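PDB 3PZL: agmatine ureohydrolase from Thermoplasma volcanium GSS1, which probably hydrolyses agmatine to putrescine and urea, as a member of the arginase family that binds two manganese ions per subunit. Local coordinates for residues I77-S82 / L289-I294. Residues are numbered along the deposited sequence; the frame is centred on the assembly and turned at random.
Sequences IDLLAS and LLQVFI
Leu79 lodges against Gln291 and Ile294 of helix 281-303, packing the loop after strand 77-78 against the C-terminal helix of the parallel alpha/beta arginase fold, away from the manganese site. An Asx turn begins at Asp78, at the end of the strand. Aspartate suits this place because its short side chain brings OD1 over the following backbone, where it accepts from Leu80 N at 3.1 Å, met from above the carboxylate plane, while OD2 forms a salt bridge with Arg186 of the second subunit. The forked end of Leu79 serves two neighbours: Leu79 CD1 lies 3.5 Å from Gln291 CD, the side chains crossing at about a right angle, and Leu79 CD2 lies 3.7 Å from Ile294 CG2. Glutamine fits because its chain offers methylenes to the leucine (Gln291 CG lies 3.6 Å from Leu79 CD1), while NE2 bonds Glu69 O and Tyr65 OH and OE1 bonds Lys288 NZ, satisfying both ends of the buried amide. Were Leu79 cut back to an alanine, the loss of both methyls is likely to leave a gap against Gln291 and Ile294. The beta branch of Ile294 also puts CG2 4.1 Å from CB of Ser82, beyond the turn. With OG beside its own backbone N (chi1 -57°), the small serine hydroxyl reaches Asp78 O, which Ser82 OG and Ala81 N grip from opposite faces of the carbonyl plane, the OG bond measuring 2.8 Å.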
loop_
_atom_site.group_PDB
_atom_site.type_symbol
_atom_site.label_atom_id
_atom_site.label_comp_id
_atom_site.label_asym_id
_atom_site.label_seq_id
_atom_site.Cartn_x
_atom_site.Cartn_y
_atom_site.Cartn_z
ATOM N N ILE B 77 14.886 -33.356 6.695
ATOM C CA ILE B 77 14.078 -33.531 7.886
ATOM C C ILE B 77 12.648 -33.161 7.578
ATOM O O ILE B 77 12.375 -32.055 7.086
ATOM C CB ILE B 77 14.567 -32.621 9.006
ATOM C CG1 ILE B 77 15.954 -33.081 9.477
ATOM C CG2 ILE B 77 13.538 -32.542 10.160
ATOM C CD1 ILE B 77 15.953 -34.474 10.153
ATOM N N ASP B 78 11.747 -34.099 7.875
ATOM C CA ASP B 78 10.308 -33.896 7.744
ATOM C C ASP B 78 9.774 -33.284 9.048
ATOM O O ASP B 78 9.813 -33.906 10.118
ATOM C CB ASP B 78 9.620 -35.228 7.416
ATOM C CG ASP B 78 8.103 -35.131 7.400
ATOM O OD1 ASP B 78 7.547 -34.015 7.246
ATOM O OD2 ASP B 78 7.458 -36.198 7.534
ATOM N N LEU B 79 9.274 -32.057 8.946
ATOM C CA LEU B 79 8.825 -31.321 10.115
ATOM C C LEU B 79 7.545 -31.871 10.722
ATOM O O LEU B 79 7.310 -31.719 11.912
ATOM C CB LEU B 79 8.684 -29.856 9.758
ATOM C CG LEU B 79 10.034 -29.221 9.443
ATOM C CD1 LEU B 79 9.802 -27.902 8.770
ATOM C CD2 LEU B 79 10.862 -29.021 10.705
ATOM N N LEU B 80 6.742 -32.533 9.889
ATOM C CA LEU B 80 5.512 -33.169 10.304
ATOM C C LEU B 80 5.782 -34.272 11.306
ATOM O O LEU B 80 4.934 -34.587 12.149
ATOM C CB LEU B 80 4.797 -33.749 9.086
ATOM C CG LEU B 80 3.662 -32.892 8.540
ATOM C CD1 LEU B 80 2.913 -33.621 7.439
ATOM C CD2 LEU B 80 2.721 -32.500 9.694
ATOM N N ALA B 81 6.967 -34.862 11.212
ATOM C CA ALA B 81 7.362 -35.905 12.127
ATOM C C ALA B 81 8.449 -35.410 13.101
ATOM O O ALA B 81 9.226 -36.200 13.643
ATOM C CB ALA B 81 7.821 -37.121 11.346
ATOM N N SER B 82 8.491 -34.105 13.334
ATOM C CA SER B 82 9.422 -33.554 14.311
ATOM C C SER B 82 8.827 -33.086 15.658
ATOM O O SER B 82 9.469 -32.376 16.401
ATOM C CB SER B 82 10.205 -32.426 13.658
ATOM O OG SER B 82 10.866 -32.921 12.513
ATOM N N LEU B 289 13.280 -19.187 9.051
ATOM C CA LEU B 289 14.213 -19.250 10.180
ATOM C C LEU B 289 13.762 -20.204 11.285
ATOM O O LEU B 289 14.584 -20.809 11.965
ATOM C CB LEU B 289 14.428 -17.856 10.757
ATOM C CG LEU B 289 15.353 -16.949 9.940
ATOM C CD1 LEU B 289 15.362 -15.575 10.587
ATOM C CD2 LEU B 289 16.780 -17.522 9.794
ATOM N N LEU B 290 12.454 -20.351 11.459
ATOM C CA LEU B 290 11.938 -21.275 12.471
ATOM C C LEU B 290 12.030 -22.712 11.971
ATOM O O LEU B 290 12.220 -23.624 12.755
ATOM C CB LEU B 290 10.491 -20.908 12.839
ATOM C CG LEU B 290 9.563 -22.018 13.294
ATOM C CD1 LEU B 290 9.951 -22.381 14.690
ATOM C CD2 LEU B 290 8.148 -21.520 13.227
ATOM N N GLN B 291 11.882 -22.909 10.668
ATOM C CA GLN B 291 12.039 -24.229 10.105
ATOM C C GLN B 291 13.478 -24.632 10.267
ATOM O O GLN B 291 13.780 -25.749 10.692
ATOM C CB GLN B 291 11.682 -24.246 8.622
ATOM C CG GLN B 291 10.200 -24.303 8.339
ATOM C CD GLN B 291 9.904 -24.870 6.969
ATOM O OE1 GLN B 291 10.614 -24.599 5.978
ATOM N NE2 GLN B 291 8.849 -25.671 6.898
ATOM N N VAL B 292 14.369 -23.699 9.942
ATOM C CA VAL B 292 15.796 -23.942 9.990
ATOM C C VAL B 292 16.274 -24.361 11.389
ATOM O O VAL B 292 17.111 -25.249 11.528
ATOM C CB VAL B 292 16.575 -22.714 9.467
ATOM C CG1 VAL B 292 18.017 -22.696 9.966
ATOM C CG2 VAL B 292 16.548 -22.703 7.985
ATOM N N PHE B 293 15.757 -23.725 12.424
ATOM C CA PHE B 293 16.141 -24.106 13.760
ATOM C C PHE B 293 15.745 -25.540 14.076
ATOM O O PHE B 293 16.590 -26.344 14.490
ATOM C CB PHE B 293 15.517 -23.174 14.764
ATOM C CG PHE B 293 15.681 -23.617 16.163
ATOM C CD1 PHE B 293 16.784 -23.235 16.894
ATOM C CD2 PHE B 293 14.739 -24.412 16.762
ATOM C CE1 PHE B 293 16.925 -23.624 18.210
ATOM C CE2 PHE B 293 14.890 -24.817 18.077
ATOM C CZ PHE B 293 15.972 -24.413 18.802
ATOM N N ILE B 294 14.472 -25.871 13.880
ATOM C CA ILE B 294 13.985 -27.203 14.190
ATOM C C ILE B 294 14.701 -28.244 13.326
ATOM O O ILE B 294 15.252 -29.208 13.857
ATOM C CB ILE B 294 12.416 -27.300 14.055
ATOM C CG1 ILE B 294 11.727 -26.432 15.103
ATOM C CG2 ILE B 294 11.927 -28.703 14.188
ATOM C CD1 ILE B 294 10.269 -26.328 14.897
#